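Local coordinates for protein succinyl-CoA ligase (ADP-forming) subunit alpha (Methanosaeta concilii, PDB 6HXI) that binds coenzyme A and belongs to the succinyl-CoA ligase alpha-subunit type, joining a CoA-ligase region to a largely helical, citrate synthase-like C-terminal region, at residues I162-Y167 and I188-S193; N424-S429 and L589-L594; K462-T467 and L519-Q524. All coordinates share one frame; numbering follows the deposited sequence.

Contact 1: residues I162-Y167 and I188-S193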
loop_
_atom_site.group_PDB
_atom_site.type_symbol
_atom_site.label_atom_id
_atom_site.label_comp_id
_atom_site.label_asym_id
_atom_site.label_seq_id
_atom_site.Cartn_x
_atom_site.Cartn_y
_atom_site.Cartn_z
ATOM N N ILE B 162 42.986 20.392 24.399
ATOM C CA ILE B 162 44.243 19.649 24.524
ATOM C C ILE B 162 45.441 20.597 24.413
ATOM O O ILE B 162 46.295 20.600 25.310
ATOM C CB ILE B 162 44.301 18.454 23.531
ATOM C CG1 ILE B 162 43.270 17.371 23.926
ATOM C CG2 ILE B 162 45.704 17.874 23.474
ATOM C CD1 ILE B 162 42.829 16.428 22.791
ATOM N N ALA B 163 45.480 21.434 23.353
ATOM C CA ALA B 163 46.581 22.399 23.118
ATOM C C ALA B 163 46.760 23.398 24.260
ATOM O O ALA B 163 47.881 23.831 24.523
ATOM C CB ALA B 163 46.361 23.147 21.808
ATOM N N SER B 164 45.659 23.778 24.926
ATOM C CA SER B 164 45.705 24.707 26.054
ATOM C C SER B 164 45.771 23.988 27.412
ATOM O O SER B 164 45.728 24.649 28.451
ATOM C CB SER B 164 44.550 25.699 25.987
ATOM O OG SER B 164 44.809 26.664 24.979
ATOM N N LYS B 165 45.905 22.634 27.397
ATOM C CA LYS B 165 46.019 21.791 28.593
ATOM C C LYS B 165 44.904 22.063 29.634
ATOM O O LYS B 165 45.156 22.139 30.840
ATOM C CB LYS B 165 47.436 21.896 29.219
ATOM C CG LYS B 165 48.585 21.459 28.308
ATOM C CD LYS B 165 49.934 21.447 29.045
ATOM C CE LYS B 165 50.659 22.772 28.971
ATOM N NZ LYS B 165 51.904 22.779 29.790
ATOM N N LEU B 166 43.680 22.202 29.149
ATOM C CA LEU B 166 42.496 22.486 29.954
ATOM C C LEU B 166 41.841 21.256 30.590
ATOM O O LEU B 166 40.893 21.409 31.353
ATOM C CB LEU B 166 41.471 23.295 29.124
ATOM C CG LEU B 166 41.936 24.712 28.703
ATOM C CD1 LEU B 166 41.029 25.288 27.652
ATOM C CD2 LEU B 166 42.061 25.659 29.920
ATOM N N TYR B 167 42.355 20.054 30.306
ATOM C CA TYR B 167 41.881 18.781 30.870
ATOM C C TYR B 167 42.444 18.544 32.303
ATOM O O TYR B 167 42.011 17.597 32.970
ATOM C CB TYR B 167 42.214 17.595 29.926
ATOM C CG TYR B 167 43.653 17.598 29.455
ATOM C CD1 TYR B 167 44.662 17.030 30.230
ATOM C CD2 TYR B 167 44.015 18.215 28.264
ATOM C CE1 TYR B 167 45.996 17.077 29.826
ATOM C CE2 TYR B 167 45.341 18.261 27.848
ATOM C CZ TYR B 167 46.330 17.699 28.636
ATOM O OH TYR B 167 47.633 17.714 28.212
ATOM N N ILE B 188 47.017 31.963 26.295
ATOM C CA ILE B 188 48.064 32.841 26.821
ATOM C C ILE B 188 48.595 32.266 28.143
ATOM O O ILE B 188 49.789 31.985 28.250
ATOM C CB ILE B 188 47.539 34.312 26.992
ATOM C CG1 ILE B 188 47.115 34.991 25.641
ATOM C CG2 ILE B 188 48.526 35.194 27.767
ATOM C CD1 ILE B 188 48.197 35.353 24.640
ATOM N N ILE B 189 47.689 32.057 29.123
ATOM C CA ILE B 189 47.954 31.574 30.491
ATOM C C ILE B 189 48.619 30.171 30.522
ATOM O O ILE B 189 49.572 29.981 31.284
ATOM C CB ILE B 189 46.652 31.670 31.345
ATOM C CG1 ILE B 189 46.325 33.157 31.643
ATOM C CG2 ILE B 189 46.733 30.846 32.630
ATOM C CD1 ILE B 189 44.866 33.487 31.866
ATOM N N SER B 190 48.148 29.220 29.698
ATOM C CA SER B 190 48.728 27.872 29.628
ATOM C C SER B 190 50.194 27.899 29.165
ATOM O O SER B 190 50.978 27.010 29.532
ATOM C CB SER B 190 47.925 26.985 28.687
ATOM O OG SER B 190 48.125 27.360 27.337
ATOM N N ARG B 191 50.548 28.898 28.346
ATOM C CA ARG B 191 51.899 29.060 27.802
ATOM C C ARG B 191 52.842 29.808 28.759
ATOM O O ARG B 191 54.061 29.744 28.600
ATOM C CB ARG B 191 51.839 29.804 26.457
ATOM C CG ARG B 191 51.297 28.993 25.298
ATOM C CD ARG B 191 51.363 29.812 24.037
ATOM N NE ARG B 191 50.941 29.041 22.870
ATOM C CZ ARG B 191 50.984 29.483 21.617
ATOM N NH1 ARG B 191 50.576 28.709 20.619
ATOM N NH2 ARG B 191 51.436 30.706 21.351
ATOM N N ASN B 192 52.281 30.534 29.730
ATOM C CA ASN B 192 53.049 31.369 30.640
ATOM C C ASN B 192 52.891 31.017 32.134
ATOM O O ASN B 192 53.394 31.743 32.992
ATOM C CB ASN B 192 52.700 32.841 30.369
ATOM C CG ASN B 192 53.211 33.350 29.031
ATOM O OD1 ASN B 192 54.396 33.663 28.863
ATOM N ND2 ASN B 192 52.328 33.476 28.059
ATOM N N SER B 193 52.242 29.891 32.442
ATOM C CA SER B 193 52.045 29.390 33.810
ATOM C C SER B 193 51.663 27.908 33.765
ATOM O O SER B 193 51.818 27.278 32.711
ATOM C CB SER B 193 50.967 30.200 34.534
ATOM O OG SER B 193 49.674 29.952 34.019
HETATM O O HOH W 1 49.564 25.482 25.895
#
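Ser190 presses its side chain against the turn at Ser164, where the backbones come closest, with CA atoms 5.7 Å apart. Two residues earlier on helix 179-192, Ile188 faces away from 162-167 and offers its carbonyl to its own helix. Ile189 lies on the buried sheet side and packs against Val172, Phe174 and Ile196 of the neighbouring strands. Ser190 then makes the contact: its CB sits 3.2 Å from Ser164 O, while the two hydroxyls, Ser164 OG and Ser190 OG, stay 4.1 Å apart and do not bond. With OG lodged between the backbone N and the carbonyl carbon (chi1 72°), Ser190 can give its proton back to Asn187 O. Ser190 OG in turn accepts a hydrogen from a water at 2.8 Å, and that water's other hydrogen goes to Ala163 O, so a single solvent molecule bridges the segments. Lys165 approaches only loosely, its CE 4.3 Å from Ser190 O, and its ammonium group forms a salt bridge with Glu330. Arg191 packs on Pro405 of the citrate lyase chain. Asn192 folds back on its helix, ND2 donating to Ile188 O at 3.0 Å from above the carbonyl plane. Ser193 OG does likewise with Ile189 O at 2.7 Å; Asn192 N reaches that oxygen from the opposite face. Across from Ser190, helix 158-163 stops in a Schellman motif: Leu166 N bonds to Ile161 O and Lys165 N to Ile162 O, the latter at 2.9 Å, with Lys165, at positive phi, as the C-prime residue. The contact thus sets this Schellman turn against the C-terminal end of helix 179-192, the connecting helix of the beta-alpha-beta crossover between parallel strands 172-176 and 196-201.

Contact 2: residues N424-S429 and L589-L594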
loop_
_atom_site.group_PDB
_atom_site.type_symbol
_atom_site.label_atom_id
_atom_site.label_comp_id
_atom_site.label_asym_id
_atom_site.label_seq_id
_atom_site.Cartn_x
_atom_site.Cartn_y
_atom_site.Cartn_z
ATOM N N ASN B 424 -12.153 -0.570 -4.444
ATOM C CA ASN B 424 -11.340 -0.825 -3.252
ATOM C C ASN B 424 -11.086 0.435 -2.426
ATOM O O ASN B 424 -11.076 0.356 -1.185
ATOM C CB ASN B 424 -10.030 -1.557 -3.580
ATOM C CG ASN B 424 -10.214 -3.033 -3.632
ATOM O OD1 ASN B 424 -11.307 -3.532 -3.889
ATOM N ND2 ASN B 424 -9.160 -3.773 -3.344
ATOM N N ALA B 425 -10.850 1.563 -3.113
ATOM C CA ALA B 425 -10.604 2.882 -2.495
ATOM C C ALA B 425 -11.866 3.330 -1.698
ATOM O O ALA B 425 -11.736 3.899 -0.640
ATOM C CB ALA B 425 -10.203 3.941 -3.577
ATOM N N ILE B 426 -13.076 3.022 -2.209
ATOM C CA ILE B 426 -14.364 3.352 -1.619
ATOM C C ILE B 426 -14.607 2.510 -0.398
ATOM O O ILE B 426 -15.107 3.026 0.591
ATOM C CB ILE B 426 -15.492 3.169 -2.707
ATOM C CG1 ILE B 426 -15.507 4.379 -3.689
ATOM C CG2 ILE B 426 -16.882 2.908 -2.069
ATOM C CD1 ILE B 426 -16.402 4.185 -4.935
ATOM N N VAL B 427 -14.318 1.211 -0.480
ATOM C CA VAL B 427 -14.460 0.311 0.654
ATOM C C VAL B 427 -13.533 0.787 1.799
ATOM O O VAL B 427 -14.003 0.946 2.910
ATOM C CB VAL B 427 -14.228 -1.158 0.240
ATOM C CG1 VAL B 427 -14.082 -2.068 1.445
ATOM C CG2 VAL B 427 -15.355 -1.637 -0.690
ATOM N N ALA B 428 -12.275 1.033 1.541
ATOM C CA ALA B 428 -11.321 1.525 2.564
ATOM C C ALA B 428 -11.838 2.856 3.159
ATOM O O ALA B 428 -11.746 3.037 4.374
ATOM C CB ALA B 428 -9.910 1.749 1.926
ATOM N N SER B 429 -12.326 3.789 2.293
ATOM C CA SER B 429 -12.883 5.088 2.746
ATOM C C SER B 429 -14.104 4.850 3.653
ATOM O O SER B 429 -14.221 5.476 4.683
ATOM C CB SER B 429 -13.252 5.986 1.564
ATOM O OG SER B 429 -13.434 7.333 1.977
ATOM N N LEU B 589 -12.978 10.952 -1.174
ATOM C CA LEU B 589 -13.479 12.219 -0.630
ATOM C C LEU B 589 -14.999 12.287 -0.692
ATOM O O LEU B 589 -15.625 12.811 0.226
ATOM C CB LEU B 589 -12.865 13.418 -1.393
ATOM C CG LEU B 589 -11.354 13.668 -1.201
ATOM C CD1 LEU B 589 -10.835 14.636 -2.252
ATOM C CD2 LEU B 589 -11.024 14.199 0.190
ATOM N N ASP B 590 -15.577 11.749 -1.777
ATOM C CA ASP B 590 -17.011 11.678 -2.011
ATOM C C ASP B 590 -17.673 10.866 -0.899
ATOM O O ASP B 590 -18.658 11.323 -0.338
ATOM C CB ASP B 590 -17.309 11.100 -3.403
ATOM C CG ASP B 590 -18.762 11.234 -3.882
ATOM O OD1 ASP B 590 -19.444 12.176 -3.455
ATOM O OD2 ASP B 590 -19.192 10.423 -4.731
ATOM N N GLN B 591 -17.111 9.686 -0.544
ATOM C CA GLN B 591 -17.647 8.845 0.536
ATOM C C GLN B 591 -17.497 9.561 1.893
ATOM O O GLN B 591 -18.380 9.482 2.731
ATOM C CB GLN B 591 -16.979 7.441 0.527
ATOM C CG GLN B 591 -17.143 6.642 -0.810
ATOM C CD GLN B 591 -18.589 6.514 -1.214
ATOM O OE1 GLN B 591 -19.425 6.158 -0.393
ATOM N NE2 GLN B 591 -18.955 6.903 -2.431
ATOM N N LYS B 592 -16.409 10.324 2.084
ATOM C CA LYS B 592 -16.212 11.097 3.284
ATOM C C LYS B 592 -17.281 12.204 3.394
ATOM O O LYS B 592 -17.937 12.260 4.433
ATOM C CB LYS B 592 -14.746 11.572 3.385
ATOM C CG LYS B 592 -13.871 10.318 3.748
ATOM C CD LYS B 592 -12.446 10.553 4.159
ATOM C CE LYS B 592 -11.694 9.238 4.399
ATOM N NZ LYS B 592 -12.374 8.272 5.374
ATOM N N ARG B 593 -17.569 12.959 2.298
ATOM C CA ARG B 593 -18.630 13.984 2.278
ATOM C C ARG B 593 -20.010 13.397 2.572
ATOM O O ARG B 593 -20.788 13.990 3.308
ATOM C CB ARG B 593 -18.640 14.764 0.942
ATOM C CG ARG B 593 -17.391 15.686 0.757
ATOM C CD ARG B 593 -17.536 16.596 -0.496
ATOM N NE ARG B 593 -17.806 15.851 -1.728
ATOM C CZ ARG B 593 -16.889 15.473 -2.619
ATOM N NH1 ARG B 593 -17.233 14.750 -3.662
ATOM N NH2 ARG B 593 -15.623 15.810 -2.463
ATOM N N LEU B 594 -20.325 12.250 1.980
ATOM C CA LEU B 594 -21.590 11.554 2.163
ATOM C C LEU B 594 -21.767 10.922 3.567
ATOM O O LEU B 594 -22.891 10.581 3.915
ATOM C CB LEU B 594 -21.739 10.420 1.092
ATOM C CG LEU B 594 -21.808 10.836 -0.373
ATOM C CD1 LEU B 594 -21.574 9.635 -1.297
ATOM C CD2 LEU B 594 -23.114 11.558 -0.684
#
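Ser429 and Gln591 meet where the two helices come nearest, Ser429 OG lying 3.8 Å from Gln591 CB. One turn back, Ile426 lays its CG2 branch 3.9 Å from Gln591 CG, the two side chains crossing at a slant. The glutamine CG sits beside the backbone N (chi1 -58°), which places it against Ile426; the bend at chi2 then sets the direction of the amide. Lys592 runs alongside the serine hydroxyl: its CG and CE are each 3.5 Å from Ser429 OG, and a bend at chi4 brings NZ to a weak hydrogen bond of 3.4 Å with Ser429 O. That ammonium group's firmer partner is Lys433 O. In the next shell, Ser429 OG bonds to Ile588 O of the facing helix. Gln591 has both ends of its amide held, OE1 by Ser596 OG and NE2 by Ile356 O of a second subunit. The axes of segments 424-429 and 589-594 pass 9.1 Å apart, crossing at -34° in roughly the same direction. Helix 435-443 packs beside Ala428 and Leu589, and the second subunit brings Phe355 against Ile426, so this pairing of helices 420-430 and 571-594 lies at a subunit interface.

Contact 3: residues K462-T467 and L519-Q524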
loop_
_atom_site.group_PDB
_atom_site.type_symbol
_atom_site.label_atom_id
_atom_site.label_comp_id
_atom_site.label_asym_id
_atom_site.label_seq_id
_atom_site.Cartn_x
_atom_site.Cartn_y
_atom_site.Cartn_z
ATOM N N LYS B 462 3.378 -3.816 -31.129
ATOM C CA LYS B 462 4.742 -3.443 -31.541
ATOM C C LYS B 462 5.467 -4.671 -32.153
ATOM O O LYS B 462 6.020 -4.576 -33.240
ATOM C CB LYS B 462 5.541 -2.857 -30.357
ATOM C CG LYS B 462 6.749 -2.065 -30.774
ATOM C CD LYS B 462 7.830 -1.994 -29.717
ATOM C CE LYS B 462 9.002 -1.274 -30.334
ATOM N NZ LYS B 462 10.313 -1.888 -30.003
ATOM N N ARG B 463 5.418 -5.815 -31.466
ATOM C CA ARG B 463 6.039 -7.070 -31.894
ATOM C C ARG B 463 5.498 -7.530 -33.262
ATOM O O ARG B 463 6.283 -7.758 -34.174
ATOM C CB ARG B 463 5.863 -8.147 -30.805
ATOM C CG ARG B 463 6.369 -9.533 -31.205
ATOM C CD ARG B 463 5.799 -10.644 -30.340
ATOM N NE ARG B 463 4.331 -10.669 -30.332
ATOM C CZ ARG B 463 3.569 -11.269 -31.243
ATOM N NH1 ARG B 463 4.122 -11.902 -32.272
ATOM N NH2 ARG B 463 2.248 -11.231 -31.139
ATOM N N ALA B 464 4.186 -7.586 -33.434
ATOM C CA ALA B 464 3.582 -7.997 -34.692
ATOM C C ALA B 464 4.064 -7.143 -35.849
ATOM O O ALA B 464 4.561 -7.678 -36.833
ATOM C CB ALA B 464 2.062 -7.947 -34.588
ATOM N N GLN B 465 3.961 -5.810 -35.708
ATOM C CA GLN B 465 4.336 -4.833 -36.708
ATOM C C GLN B 465 5.834 -4.841 -36.982
ATOM O O GLN B 465 6.212 -4.670 -38.133
ATOM C CB GLN B 465 3.841 -3.457 -36.262
ATOM C CG GLN B 465 3.790 -2.391 -37.358
ATOM C CD GLN B 465 4.858 -1.338 -37.271
ATOM O OE1 GLN B 465 5.559 -1.182 -36.267
ATOM N NE2 GLN B 465 4.967 -0.555 -38.317
ATOM N N GLU B 466 6.675 -5.079 -35.955
ATOM C CA GLU B 466 8.149 -5.129 -36.074
ATOM C C GLU B 466 8.583 -6.380 -36.846
ATOM O O GLU B 466 9.265 -6.273 -37.871
ATOM C CB GLU B 466 8.834 -5.183 -34.687
ATOM C CG GLU B 466 9.221 -3.859 -34.059
ATOM C CD GLU B 466 9.813 -4.017 -32.670
ATOM O OE1 GLU B 466 10.802 -3.315 -32.366
ATOM O OE2 GLU B 466 9.309 -4.862 -31.893
ATOM N N THR B 467 8.174 -7.575 -36.336
ATOM C CA THR B 467 8.501 -8.884 -36.916
ATOM C C THR B 467 7.923 -9.053 -38.340
ATOM O O THR B 467 8.126 -10.091 -38.969
ATOM C CB THR B 467 8.124 -10.028 -35.964
ATOM O OG1 THR B 467 6.703 -10.124 -35.853
ATOM C CG2 THR B 467 8.767 -9.884 -34.584
ATOM N N LEU B 519 -0.302 3.053 -35.226
ATOM C CA LEU B 519 -1.739 3.301 -35.248
ATOM C C LEU B 519 -2.352 2.837 -36.577
ATOM O O LEU B 519 -3.398 2.187 -36.555
ATOM C CB LEU B 519 -2.116 4.745 -34.902
ATOM C CG LEU B 519 -3.608 5.098 -35.065
ATOM C CD1 LEU B 519 -4.464 4.466 -33.954
ATOM C CD2 LEU B 519 -3.803 6.595 -35.103
ATOM N N ASN B 520 -1.657 3.072 -37.709
ATOM C CA ASN B 520 -2.157 2.635 -39.011
ATOM C C ASN B 520 -2.255 1.102 -39.084
ATOM O O ASN B 520 -3.253 0.575 -39.579
ATOM C CB ASN B 520 -1.368 3.247 -40.176
ATOM C CG ASN B 520 -1.424 4.767 -40.282
ATOM O OD1 ASN B 520 -2.402 5.441 -39.901
ATOM N ND2 ASN B 520 -0.364 5.343 -40.830
ATOM N N TYR B 521 -1.267 0.394 -38.514
ATOM C CA TYR B 521 -1.279 -1.068 -38.406
ATOM C C TYR B 521 -2.453 -1.477 -37.496
ATOM O O TYR B 521 -3.243 -2.353 -37.850
ATOM C CB TYR B 521 0.075 -1.542 -37.809
ATOM C CG TYR B 521 0.239 -3.053 -37.735
ATOM C CD1 TYR B 521 0.767 -3.773 -38.807
ATOM C CD2 TYR B 521 -0.125 -3.762 -36.591
ATOM C CE1 TYR B 521 0.917 -5.155 -38.748
ATOM C CE2 TYR B 521 0.019 -5.150 -36.521
ATOM C CZ TYR B 521 0.528 -5.843 -37.609
ATOM O OH TYR B 521 0.656 -7.210 -37.558
ATOM N N ALA B 522 -2.582 -0.809 -36.334
ATOM C CA ALA B 522 -3.634 -1.129 -35.367
ATOM C C ALA B 522 -5.019 -1.046 -35.963
ATOM O O ALA B 522 -5.834 -1.933 -35.682
ATOM C CB ALA B 522 -3.529 -0.260 -34.130
ATOM N N LEU B 523 -5.270 -0.001 -36.797
ATOM C CA LEU B 523 -6.536 0.219 -37.488
ATOM C C LEU B 523 -6.783 -0.849 -38.561
ATOM O O LEU B 523 -7.935 -1.122 -38.828
ATOM C CB LEU B 523 -6.672 1.659 -38.080
ATOM C CG LEU B 523 -6.661 2.842 -37.074
ATOM C CD1 LEU B 523 -6.593 4.156 -37.789
ATOM C CD2 LEU B 523 -7.872 2.816 -36.156
ATOM N N GLN B 524 -5.724 -1.448 -39.167
ATOM C CA GLN B 524 -5.841 -2.558 -40.126
ATOM C C GLN B 524 -6.274 -3.810 -39.365
ATOM O O GLN B 524 -7.109 -4.547 -39.872
ATOM C CB GLN B 524 -4.511 -2.834 -40.867
ATOM C CG GLN B 524 -4.189 -1.861 -41.992
ATOM C CD GLN B 524 -2.858 -2.196 -42.651
ATOM O OE1 GLN B 524 -1.767 -1.899 -42.130
ATOM N NE2 GLN B 524 -2.907 -2.826 -43.816
#
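Gln465 and Tyr521 mark the nearest approach of the backbones, their CA atoms 7.0 Å apart, with 462-466 the last turn of helix 453-466 and 519-524 part of a helix that runs on. The tyrosine ring reaches from one helix to the other. With CG opposite the backbone N (chi1 -176°), it extends straight out and receives Gln465 on one face. Gln465 CB stands 3.9 Å from the centroid of the Tyr521 ring, only 9° from the normal, a clear CH-pi contact. Gln465 CG adds to it, 3.6 Å from Tyr521 CD1; the chain then bends at chi2 and takes the amide away, its plane 66° from that of the ring. Ala464 CB touches the phenol end, 3.4 Å from Tyr521 OH. That hydroxyl bonds to Leu469 O, which fixes the far end of the ring; a bound coenzyme A lies about 12 Å from the tyrosine side chain. Away from the tyrosine, Lys462 NZ is gripped by Glu466 and Asp564. Phe474 of helix 471-480 packs on both Ala464 and Tyr521, while helices 500-512 and 540-555 both pack against Leu519, with Leu523 adding to the former and Ala522 to the latter.

All three contacts are mostly buried, but they join different parts of the chain. Contact 1 belongs to the alpha/beta CoA-ligase region, with its centre about 71 Å from that of contact 2 and about 85 Å from that of contact 3. The other two share the helical citrate synthase-like region, centres about 41 Å apart, with contact 3 nested in the chain loop that contact 2 closes; they have no helix in common. Their chemistry differs accordingly: a helix end and a turn joined through water in contact 1, mixed polar and aliphatic packing round a serine at a subunit interface in contact 2, with only a weak lysine bond between the segments, and aromatic CH-pi packing within one chain in contact 3.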